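Local coordinates for (R)-2-hydroxyglutaryl-CoA dehydratase activating ATPase (Acidaminococcus fermentans, PDB 1HUX), which hydrolyses ATP slowly to drive electron transfer from the [4Fe-4S] cluster of its homodimer, activating the 2-hydroxyglutaryl-CoA dehydratase used in glutamate fermentation, at residues L149-I162 with T182-S194. Residues are numbered along the deposited sequence; the frame is centred on the assembly and turned at random.
Sequences LAELGAKSTKRVAI and TDKIDIIAGIHRS
Asp186 OD1 is gripped by the backbone amides of Thr157 and Lys158. Thr157 N lies 3.1 Å from Asp186 OD1 and meets it almost end-on to the C-O bond, whereas Lys158 N, 3.2 Å from Asp186 OD1, comes from above the carboxylate plane in a straighter bond (166°). Ser156 OG is a third donor to this oxygen, modelled too near for its geometry to be trusted; Ser156 CB rests on Ala189 CB. With an alanine here instead of Asp186, both amides would probably lose this acceptor and their loop would be freer to shift. In this actin-fold ATPase the contact lies close to both cofactors: the Ala150 side chain is about 6 Å from the bound ADP, that of Ser194 about 10 Å from the iron-sulfur cluster. Helices 149-153 and 184-194 cross with axes 8.5 Å apart, an approach suited to Gly153, where a CB would collide with Ile188 CG2. Ile188 CD1 reaches Leu152 CB at 3.6 Å. Ile185, its N capped by Asp183 OD1, crosses Leu152 at about a right angle, CD1 lying 3.9 Å from Leu152 CD2, while its CG2 packs against the turn beside Lys155 CB. Farther along, Gly190 lets the chain approach closely, its CA 3.2 Å from Val160 O in a CA-H...O contact, and Val160 CG2 packs on Asp186 CB. Arg159, bent at chi3 (85°), lays its guanidinium flat on that of Arg193, planes 22° apart; the like charges probably cost something. Ala189 O lies over the opposite face of the Arg193 group. At the other end, the His192 ring turns its edge to Leu149.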
loop_
_atom_site.group_PDB
_atom_site.type_symbol
_atom_site.label_atom_id
_atom_site.label_comp_id
_atom_site.label_asym_id
_atom_site.label_seq_id
_atom_site.Cartn_x
_atom_site.Cartn_y
_atom_site.Cartn_z
ATOM N N LEU A 149 5.625 10.846 17.874
ATOM C CA LEU A 149 6.578 10.525 16.824
ATOM C C LEU A 149 7.557 11.679 16.601
ATOM O O LEU A 149 8.773 11.502 16.676
ATOM C CB LEU A 149 5.834 10.210 15.526
ATOM C CG LEU A 149 5.421 8.747 15.283
ATOM C CD1 LEU A 149 4.754 8.161 16.519
ATOM C CD2 LEU A 149 4.481 8.670 14.081
ATOM N N ALA A 150 7.040 12.873 16.357
ATOM C CA ALA A 150 7.935 13.991 16.134
ATOM C C ALA A 150 8.981 14.102 17.239
ATOM O O ALA A 150 10.188 14.113 16.966
ATOM C CB ALA A 150 7.147 15.288 16.023
ATOM N N GLU A 151 8.515 14.168 18.484
ATOM C CA GLU A 151 9.402 14.300 19.640
ATOM C C GLU A 151 10.408 13.173 19.783
ATOM O O GLU A 151 11.559 13.404 20.163
ATOM C CB GLU A 151 8.585 14.382 20.923
ATOM C CG GLU A 151 7.721 15.607 21.014
ATOM C CD GLU A 151 6.918 15.639 22.290
ATOM O OE1 GLU A 151 7.538 15.627 23.379
ATOM O OE2 GLU A 151 5.671 15.672 22.201
ATOM N N LEU A 152 9.975 11.953 19.492
ATOM C CA LEU A 152 10.856 10.803 19.614
ATOM C C LEU A 152 11.941 10.792 18.545
ATOM O O LEU A 152 13.141 10.797 18.865
ATOM C CB LEU A 152 10.038 9.510 19.556
ATOM C CG LEU A 152 9.178 9.303 20.807
ATOM C CD1 LEU A 152 8.320 8.061 20.648
ATOM C CD2 LEU A 152 10.078 9.190 22.038
ATOM N N GLY A 153 11.516 10.783 17.282
ATOM C CA GLY A 153 12.455 10.770 16.173
ATOM C C GLY A 153 13.552 11.821 16.271
ATOM O O GLY A 153 14.632 11.649 15.705
ATOM N N ALA A 154 13.288 12.907 16.988
ATOM C CA ALA A 154 14.266 13.977 17.131
ATOM C C ALA A 154 15.489 13.541 17.926
ATOM O O ALA A 154 16.513 14.236 17.939
ATOM C CB ALA A 154 13.619 15.192 17.804
ATOM N N LYS A 155 15.377 12.390 18.588
ATOM C CA LYS A 155 16.457 11.863 19.419
ATOM C C LYS A 155 17.340 10.840 18.702
ATOM O O LYS A 155 18.361 10.402 19.241
ATOM C CB LYS A 155 15.865 11.219 20.671
ATOM C CG LYS A 155 15.031 12.151 21.510
ATOM C CD LYS A 155 14.403 11.409 22.685
ATOM C CE LYS A 155 13.597 12.353 23.578
ATOM N NZ LYS A 155 12.979 11.642 24.730
ATOM N N SER A 156 16.938 10.461 17.492
ATOM C CA SER A 156 17.669 9.471 16.706
ATOM C C SER A 156 19.107 9.899 16.448
ATOM O O SER A 156 19.391 11.077 16.236
ATOM C CB SER A 156 16.949 9.216 15.384
ATOM O OG SER A 156 17.592 8.191 14.653
ATOM N N THR A 157 20.012 8.924 16.486
ATOM C CA THR A 157 21.433 9.164 16.263
ATOM C C THR A 157 21.922 8.337 15.079
ATOM O O THR A 157 22.967 8.622 14.504
ATOM C CB THR A 157 22.259 8.778 17.506
ATOM O OG1 THR A 157 21.813 9.548 18.625
ATOM C CG2 THR A 157 23.741 9.051 17.280
ATOM N N LYS A 158 21.151 7.322 14.712
ATOM C CA LYS A 158 21.514 6.454 13.602
ATOM C C LYS A 158 20.480 6.487 12.477
ATOM O O LYS A 158 19.277 6.498 12.722
ATOM C CB LYS A 158 21.679 5.013 14.104
ATOM C CG LYS A 158 22.686 4.866 15.230
ATOM C CD LYS A 158 22.549 3.524 15.916
ATOM C CE LYS A 158 23.419 3.467 17.163
ATOM N NZ LYS A 158 23.107 2.266 17.996
ATOM N N ARG A 159 20.951 6.502 11.236
ATOM C CA ARG A 159 20.036 6.521 10.108
ATOM C C ARG A 159 19.574 5.118 9.820
ATOM O O ARG A 159 20.380 4.223 9.609
ATOM C CB ARG A 159 20.704 7.103 8.865
ATOM C CG ARG A 159 21.210 8.507 9.087
ATOM C CD ARG A 159 21.734 9.167 7.818
ATOM N NE ARG A 159 20.692 9.814 7.016
ATOM C CZ ARG A 159 19.816 9.172 6.246
ATOM N NH1 ARG A 159 19.840 7.837 6.159
ATOM N NH2 ARG A 159 18.926 9.876 5.550
ATOM N N VAL A 160 18.267 4.923 9.829
ATOM C CA VAL A 160 17.715 3.615 9.548
ATOM C C VAL A 160 16.750 3.816 8.412
ATOM O O VAL A 160 15.763 4.512 8.551
ATOM C CB VAL A 160 16.979 3.037 10.779
ATOM C CG1 VAL A 160 16.260 1.745 10.400
ATOM C CG2 VAL A 160 17.981 2.775 11.891
ATOM N N ALA A 161 17.030 3.212 7.273
ATOM C CA ALA A 161 16.149 3.385 6.132
ATOM C C ALA A 161 15.051 2.325 6.023
ATOM O O ALA A 161 15.204 1.182 6.465
ATOM C CB ALA A 161 16.984 3.431 4.827
ATOM N N ILE A 162 13.925 2.732 5.453
ATOM C CA ILE A 162 12.816 1.825 5.245
ATOM C C ILE A 162 12.784 1.761 3.732
ATOM O O ILE A 162 12.247 2.665 3.095
ATOM C CB ILE A 162 11.466 2.414 5.748
ATOM C CG1 ILE A 162 11.603 2.916 7.185
ATOM C CG2 ILE A 162 10.395 1.353 5.672
ATOM C CD1 ILE A 162 11.877 1.816 8.181
ATOM N N THR A 182 16.820 -2.877 16.804
ATOM C CA THR A 182 17.021 -1.475 16.457
ATOM C C THR A 182 16.128 -0.575 17.322
ATOM O O THR A 182 14.940 -0.865 17.514
ATOM C CB THR A 182 16.677 -1.207 14.975
ATOM O OG1 THR A 182 17.222 -2.245 14.148
ATOM C CG2 THR A 182 17.257 0.133 14.539
ATOM N N ASP A 183 16.696 0.518 17.826
ATOM C CA ASP A 183 15.950 1.465 18.658
ATOM C C ASP A 183 14.752 2.097 17.923
ATOM O O ASP A 183 14.830 2.366 16.719
ATOM C CB ASP A 183 16.885 2.576 19.126
ATOM C CG ASP A 183 16.274 3.431 20.217
ATOM O OD1 ASP A 183 15.066 3.743 20.135
ATOM O OD2 ASP A 183 17.012 3.802 21.156
ATOM N N LYS A 184 13.652 2.336 18.647
ATOM C CA LYS A 184 12.441 2.940 18.066
ATOM C C LYS A 184 12.737 4.351 17.576
ATOM O O LYS A 184 12.306 4.751 16.496
ATOM C CB LYS A 184 11.325 3.015 19.106
ATOM C CG LYS A 184 10.705 1.694 19.499
ATOM C CD LYS A 184 9.606 1.939 20.514
ATOM C CE LYS A 184 8.876 0.668 20.877
ATOM N NZ LYS A 184 7.885 0.956 21.951
ATOM N N ILE A 185 13.460 5.110 18.391
ATOM C CA ILE A 185 13.837 6.477 18.045
ATOM C C ILE A 185 14.386 6.509 16.607
ATOM O O ILE A 185 14.044 7.382 15.800
ATOM C CB ILE A 185 14.933 6.984 19.010
ATOM C CG1 ILE A 185 14.526 6.694 20.455
ATOM C CG2 ILE A 185 15.157 8.457 18.818
ATOM C CD1 ILE A 185 13.176 7.241 20.833
ATOM N N ASP A 186 15.230 5.534 16.287
ATOM C CA ASP A 186 15.846 5.459 14.970
ATOM C C ASP A 186 14.890 4.969 13.900
ATOM O O ASP A 186 14.931 5.442 12.768
ATOM C CB ASP A 186 17.089 4.573 15.027
ATOM C CG ASP A 186 18.144 5.100 16.008
ATOM O OD1 ASP A 186 18.417 6.319 15.993
ATOM O OD2 ASP A 186 18.709 4.296 16.790
ATOM N N ILE A 187 14.036 4.017 14.249
ATOM C CA ILE A 187 13.061 3.502 13.295
ATOM C C ILE A 187 12.090 4.613 12.915
ATOM O O ILE A 187 11.623 4.692 11.778
ATOM C CB ILE A 187 12.229 2.340 13.887
ATOM C CG1 ILE A 187 13.133 1.127 14.138
ATOM C CG2 ILE A 187 11.085 1.982 12.941
ATOM C CD1 ILE A 187 12.383 -0.227 14.330
ATOM N N ILE A 188 11.777 5.470 13.885
ATOM C CA ILE A 188 10.849 6.573 13.667
ATOM C C ILE A 188 11.408 7.565 12.666
ATOM O O ILE A 188 10.777 7.835 11.646
ATOM C CB ILE A 188 10.509 7.286 15.001
ATOM C CG1 ILE A 188 9.366 6.533 15.694
ATOM C CG2 ILE A 188 10.137 8.750 14.751
ATOM C CD1 ILE A 188 8.988 7.086 17.057
ATOM N N ALA A 189 12.593 8.100 12.957
ATOM C CA ALA A 189 13.238 9.057 12.059
ATOM C C ALA A 189 13.271 8.445 10.663
ATOM O O ALA A 189 13.223 9.148 9.665
ATOM C CB ALA A 189 14.653 9.362 12.538
ATOM N N GLY A 190 13.345 7.122 10.609
ATOM C CA GLY A 190 13.360 6.441 9.335
ATOM C C GLY A 190 11.999 6.518 8.681
ATOM O O GLY A 190 11.889 6.773 7.483
ATOM N N ILE A 191 10.954 6.296 9.472
ATOM C CA ILE A 191 9.589 6.352 8.959
ATOM C C ILE A 191 9.281 7.753 8.423
ATOM O O ILE A 191 8.585 7.907 7.417
ATOM C CB ILE A 191 8.578 5.978 10.059
ATOM C CG1 ILE A 191 8.775 4.511 10.445
ATOM C CG2 ILE A 191 7.164 6.206 9.579
ATOM C CD1 ILE A 191 7.793 4.013 11.476
ATOM N N HIS A 192 9.825 8.766 9.093
ATOM C CA HIS A 192 9.625 10.148 8.701
ATOM C C HIS A 192 10.246 10.420 7.357
ATOM O O HIS A 192 9.599 10.993 6.489
ATOM C CB HIS A 192 10.203 11.093 9.751
ATOM C CG HIS A 192 9.396 11.134 11.012
ATOM N ND1 HIS A 192 9.864 11.690 12.185
ATOM C CD2 HIS A 192 8.149 10.679 11.282
ATOM C CE1 HIS A 192 8.941 11.574 13.121
ATOM N NE2 HIS A 192 7.890 10.964 12.599
ATOM N N ARG A 193 11.496 10.022 7.166
ATOM C CA ARG A 193 12.119 10.237 5.869
ATOM C C ARG A 193 11.339 9.463 4.812
ATOM O O ARG A 193 11.209 9.909 3.673
ATOM C CB ARG A 193 13.565 9.762 5.870
ATOM C CG ARG A 193 14.414 10.426 6.898
ATOM C CD ARG A 193 15.841 10.020 6.715
ATOM N NE ARG A 193 16.575 10.109 7.970
ATOM C CZ ARG A 193 16.877 9.062 8.732
ATOM N NH1 ARG A 193 16.506 7.829 8.359
ATOM N NH2 ARG A 193 17.554 9.253 9.864
ATOM N N SER A 194 10.822 8.301 5.198
ATOM C CA SER A 194 10.045 7.468 4.284
ATOM C C SER A 194 8.831 8.242 3.753
ATOM O O SER A 194 8.501 8.173 2.566
ATOM C CB SER A 194 9.590 6.193 5.006
ATOM O OG SER A 194 8.882 5.330 4.127
#